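Local coordinates for possible adhesin (PDB 4WA0), which probably mediates attachment of this extreme thermophile to cellulose as a tapirin, of which the chain is the C-terminal beta-helix domain, carrying a magnesium ion, at residues M134-L146 with V154-V168. Residues are numbered along the deposited sequence; the frame is centred on the assembly and turned at random. Where two conformers were deposited one is given.
Sequences MEVSTLASIRGTL and VTLKSNSAVYCNSLV
Inside the coil, Leu146 rests against Leu167 and Cys164: its CD2 lies 3.9 Å from Leu167 CD1, and its CB is 4.0 Å from Cys164 SG. The two leucines run side by side; from a CB already on the inner face, CG of Leu146, anti to the amide nitrogen (chi1 174°), lies beside the carbonyl carbon, where CG and CD2 meet Leu167 CD1. Cys164 SG also meets Ile142 CD1, while selenomethionine Met134, bent at its last torsion, sets CE against both methyls of Val154 alongside it. Ala140 on Val162 and Val136 on Leu156 continue this apolar stack, which Leu127, Val125 and Leu175 of adjoining strands extend.

On the outward faces, Leu139 CD1 touches Tyr163 CE1 at 4.0 Å, and Ala140 O lies in the ring plane at its edge; Tyr184 stacks on the ring. Glu135 and Lys157 approach without a salt bridge, OE1 to NZ 4.3 Å, and share a water; Lys157 NZ has its salt bridge with Glu178. Backbone hydrogen bonds join the three pairs of parallel strands, among them Thr155 N to Met134 O (2.8 Å) and Leu146 N to Ser166 O.

The corners between the strands set the register. A type II turn, Lys157 to Ser160, adds two residues at this corner; Ser160 OG, between N and the carbonyl carbon (chi1 61°), bonds Lys157 O at 2.8 Å on a lone pair. At the next corner a beta bulge shifts the register back by one, and a water bridges Thr145 OG1 and Asn165 OD1. Residues of successive coils in register, pointing the same way on three parallel-stranded faces round an apolar interior, are the signature of the parallel beta-helix.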
# COMPACT_ATOMS: atom_id res chain seq x y z
N MSE A 134 -0.55 1.52 -18.68
CA MSE A 134 0.68 1.79 -17.91
C MSE A 134 1.64 2.66 -18.57
O MSE A 134 1.87 2.56 -19.80
CB MSE A 134 1.30 0.42 -17.64
CG MSE A 134 2.45 0.55 -16.68
SE MSE A 134 3.21 -1.17 -16.06
CE MSE A 134 4.07 -1.58 -17.69
N GLU A 135 2.28 3.51 -17.80
CA GLU A 135 3.37 4.38 -18.34
C GLU A 135 4.60 4.15 -17.50
O GLU A 135 4.48 4.11 -16.26
CB GLU A 135 3.06 5.86 -18.24
CG GLU A 135 1.82 6.18 -19.00
CD GLU A 135 1.45 7.65 -19.13
OE1 GLU A 135 2.07 8.55 -18.50
OE2 GLU A 135 0.49 7.84 -19.88
N VAL A 136 5.77 4.07 -18.13
CA VAL A 136 7.05 3.97 -17.43
C VAL A 136 7.85 5.19 -17.80
O VAL A 136 8.06 5.47 -18.99
CB VAL A 136 7.82 2.69 -17.79
CG1 VAL A 136 9.19 2.74 -17.13
CG2 VAL A 136 7.00 1.47 -17.38
N SER A 137 8.22 5.99 -16.79
CA SER A 137 8.86 7.27 -17.16
C SER A 137 10.37 7.19 -17.32
O SER A 137 10.91 7.99 -18.14
CB SER A 137 8.36 8.43 -16.24
OG SER A 137 8.86 8.36 -14.98
N THR A 138 11.04 6.33 -16.56
CA THR A 138 12.52 6.27 -16.59
C THR A 138 13.13 4.88 -16.89
O THR A 138 13.99 4.72 -17.76
CB THR A 138 13.09 6.91 -15.29
OG1 THR A 138 12.60 8.24 -15.21
CG2 THR A 138 14.57 6.94 -15.25
N LEU A 139 12.71 3.86 -16.11
CA LEU A 139 13.36 2.59 -16.15
C LEU A 139 12.43 1.44 -15.82
O LEU A 139 11.56 1.54 -14.93
CB LEU A 139 14.48 2.63 -15.16
CG LEU A 139 15.35 1.44 -14.84
CD1 LEU A 139 16.21 1.16 -16.04
CD2 LEU A 139 16.33 1.69 -13.70
N ALA A 140 12.60 0.32 -16.52
CA ALA A 140 11.87 -0.91 -16.15
C ALA A 140 12.77 -2.09 -16.46
O ALA A 140 13.52 -2.11 -17.47
CB ALA A 140 10.51 -1.04 -16.85
N SER A 141 12.74 -3.02 -15.56
CA SER A 141 13.47 -4.26 -15.65
C SER A 141 12.50 -5.37 -15.33
O SER A 141 12.03 -5.50 -14.14
CB SER A 141 14.63 -4.20 -14.64
OG SER A 141 15.36 -5.40 -14.62
N ILE A 142 12.22 -6.19 -16.36
CA ILE A 142 11.22 -7.25 -16.31
C ILE A 142 11.88 -8.53 -16.72
O ILE A 142 12.20 -8.70 -17.90
CB ILE A 142 10.01 -6.91 -17.20
CG1 ILE A 142 9.40 -5.56 -16.74
CG2 ILE A 142 9.04 -8.08 -17.27
CD1 ILE A 142 8.36 -4.99 -17.66
N ARG A 143 12.05 -9.47 -15.80
CA ARG A 143 12.86 -10.66 -16.10
C ARG A 143 12.13 -11.67 -16.92
O ARG A 143 12.75 -12.53 -17.52
CB ARG A 143 13.40 -11.36 -14.83
CG ARG A 143 14.15 -10.46 -13.89
CD ARG A 143 15.34 -9.90 -14.55
NE ARG A 143 16.22 -9.16 -13.59
CZ ARG A 143 17.45 -9.49 -13.23
NH1 ARG A 143 17.99 -10.62 -13.67
NH2 ARG A 143 18.14 -8.69 -12.40
N GLY A 144 10.82 -11.62 -16.89
CA GLY A 144 10.01 -12.42 -17.75
C GLY A 144 9.42 -11.68 -18.94
O GLY A 144 10.07 -10.89 -19.61
N THR A 145 8.15 -11.90 -19.16
CA THR A 145 7.47 -11.39 -20.28
C THR A 145 6.66 -10.15 -19.87
O THR A 145 6.02 -10.17 -18.83
CB THR A 145 6.50 -12.45 -20.89
OG1 THR A 145 7.24 -13.66 -21.24
CG2 THR A 145 5.68 -11.90 -22.07
N LEU A 146 6.66 -9.17 -20.73
CA LEU A 146 5.73 -8.03 -20.70
C LEU A 146 4.62 -8.42 -21.70
O LEU A 146 4.84 -8.47 -22.90
CB LEU A 146 6.44 -6.75 -21.08
CG LEU A 146 5.54 -5.50 -21.23
CD1 LEU A 146 4.74 -5.23 -19.98
CD2 LEU A 146 6.33 -4.23 -21.69
N VAL A 154 0.73 0.17 -23.06
CA VAL A 154 1.94 0.52 -22.32
C VAL A 154 2.65 1.62 -23.12
O VAL A 154 2.84 1.52 -24.35
CB VAL A 154 2.89 -0.68 -22.08
CG1 VAL A 154 4.16 -0.20 -21.44
CG2 VAL A 154 2.23 -1.75 -21.17
N THR A 155 3.03 2.66 -22.40
CA THR A 155 3.78 3.80 -22.94
C THR A 155 5.11 3.89 -22.28
O THR A 155 5.18 3.96 -21.04
CB THR A 155 3.01 5.11 -22.79
OG1 THR A 155 1.77 5.00 -23.49
CG2 THR A 155 3.76 6.25 -23.41
N LEU A 156 6.18 3.88 -23.09
CA LEU A 156 7.54 4.08 -22.58
C LEU A 156 7.86 5.55 -22.83
O LEU A 156 7.96 6.00 -23.99
CB LEU A 156 8.57 3.08 -23.22
CG LEU A 156 8.01 1.60 -23.22
CD1 LEU A 156 9.10 0.68 -23.80
CD2 LEU A 156 7.63 1.17 -21.82
N LYS A 157 7.97 6.35 -21.77
CA LYS A 157 8.09 7.81 -21.96
C LYS A 157 9.48 8.18 -22.48
O LYS A 157 10.42 7.40 -22.52
CB LYS A 157 7.74 8.59 -20.69
CG LYS A 157 6.37 8.23 -20.09
CD LYS A 157 5.24 8.79 -20.87
CE LYS A 157 5.08 10.28 -20.62
NZ LYS A 157 4.06 10.82 -21.56
N SER A 158 9.64 9.45 -22.83
CA SER A 158 10.88 9.86 -23.50
C SER A 158 12.14 9.56 -22.72
O SER A 158 12.21 9.78 -21.49
CB SER A 158 10.80 11.32 -23.93
OG SER A 158 10.60 12.12 -22.82
N ASN A 159 13.13 9.02 -23.44
CA ASN A 159 14.44 8.63 -22.92
C ASN A 159 14.46 7.58 -21.84
O ASN A 159 15.49 7.36 -21.21
CB ASN A 159 15.18 9.89 -22.51
CG ASN A 159 15.30 10.82 -23.69
OD1 ASN A 159 15.86 10.42 -24.71
ND2 ASN A 159 14.65 12.00 -23.62
N SER A 160 13.33 6.87 -21.69
CA SER A 160 13.25 5.78 -20.71
C SER A 160 14.12 4.62 -21.23
O SER A 160 14.58 4.66 -22.38
CB SER A 160 11.78 5.35 -20.46
OG SER A 160 11.21 4.87 -21.66
N ALA A 161 14.41 3.66 -20.37
CA ALA A 161 15.18 2.43 -20.69
C ALA A 161 14.40 1.27 -20.10
O ALA A 161 14.11 1.22 -18.87
CB ALA A 161 16.56 2.50 -20.08
N VAL A 162 14.02 0.34 -20.97
CA VAL A 162 13.17 -0.76 -20.50
C VAL A 162 13.79 -2.06 -20.96
O VAL A 162 14.09 -2.18 -22.15
CB VAL A 162 11.79 -0.63 -21.13
CG1 VAL A 162 11.01 -1.88 -20.88
CG2 VAL A 162 11.11 0.61 -20.60
N TYR A 163 13.94 -3.03 -20.08
CA TYR A 163 14.65 -4.28 -20.37
C TYR A 163 13.70 -5.42 -20.04
O TYR A 163 13.25 -5.45 -18.92
CB TYR A 163 15.85 -4.37 -19.51
CG TYR A 163 16.89 -3.24 -19.63
CD1 TYR A 163 16.68 -2.06 -19.00
CD2 TYR A 163 18.08 -3.41 -20.39
CE1 TYR A 163 17.60 -1.04 -19.09
CE2 TYR A 163 19.01 -2.40 -20.47
CZ TYR A 163 18.75 -1.22 -19.82
OH TYR A 163 19.64 -0.17 -19.91
N CYS A 164 13.35 -6.27 -21.00
CA CYS A 164 12.38 -7.41 -20.79
C CYS A 164 12.95 -8.63 -21.48
O CYS A 164 13.63 -8.54 -22.48
CB CYS A 164 10.89 -7.24 -21.30
SG CYS A 164 10.24 -5.58 -21.18
N ASN A 165 12.61 -9.78 -20.97
CA ASN A 165 12.92 -10.97 -21.72
C ASN A 165 12.16 -11.15 -23.01
O ASN A 165 12.73 -11.53 -24.02
CB ASN A 165 12.72 -12.23 -20.83
CG ASN A 165 13.14 -13.50 -21.53
OD1 ASN A 165 12.27 -14.27 -21.97
ND2 ASN A 165 14.41 -13.64 -21.77
N SER A 166 10.86 -10.89 -22.96
CA SER A 166 9.96 -11.15 -24.07
C SER A 166 8.80 -10.16 -24.01
O SER A 166 8.48 -9.63 -22.93
CB SER A 166 9.38 -12.58 -23.94
OG SER A 166 10.39 -13.56 -24.15
N LEU A 167 8.21 -9.95 -25.18
CA LEU A 167 7.11 -9.04 -25.36
C LEU A 167 6.01 -9.70 -26.14
O LEU A 167 6.28 -10.33 -27.19
CB LEU A 167 7.59 -7.81 -26.09
CG LEU A 167 6.53 -6.75 -26.35
CD1 LEU A 167 5.92 -6.11 -25.10
CD2 LEU A 167 7.05 -5.72 -27.33
N VAL A 168 4.76 -9.62 -25.64
CA VAL A 168 3.62 -10.07 -26.36
C VAL A 168 2.61 -8.95 -26.32
O VAL A 168 2.24 -8.47 -25.20
CB VAL A 168 3.04 -11.35 -25.72
CG1 VAL A 168 1.72 -11.70 -26.32
CG2 VAL A 168 4.03 -12.53 -25.78
O HOH W 1 -0.14 3.65 -21.77
O HOH W 2 1.44 9.24 -22.14
O HOH W 3 13.37 8.97 -18.92
O HOH W 4 9.70 -14.52 -20.68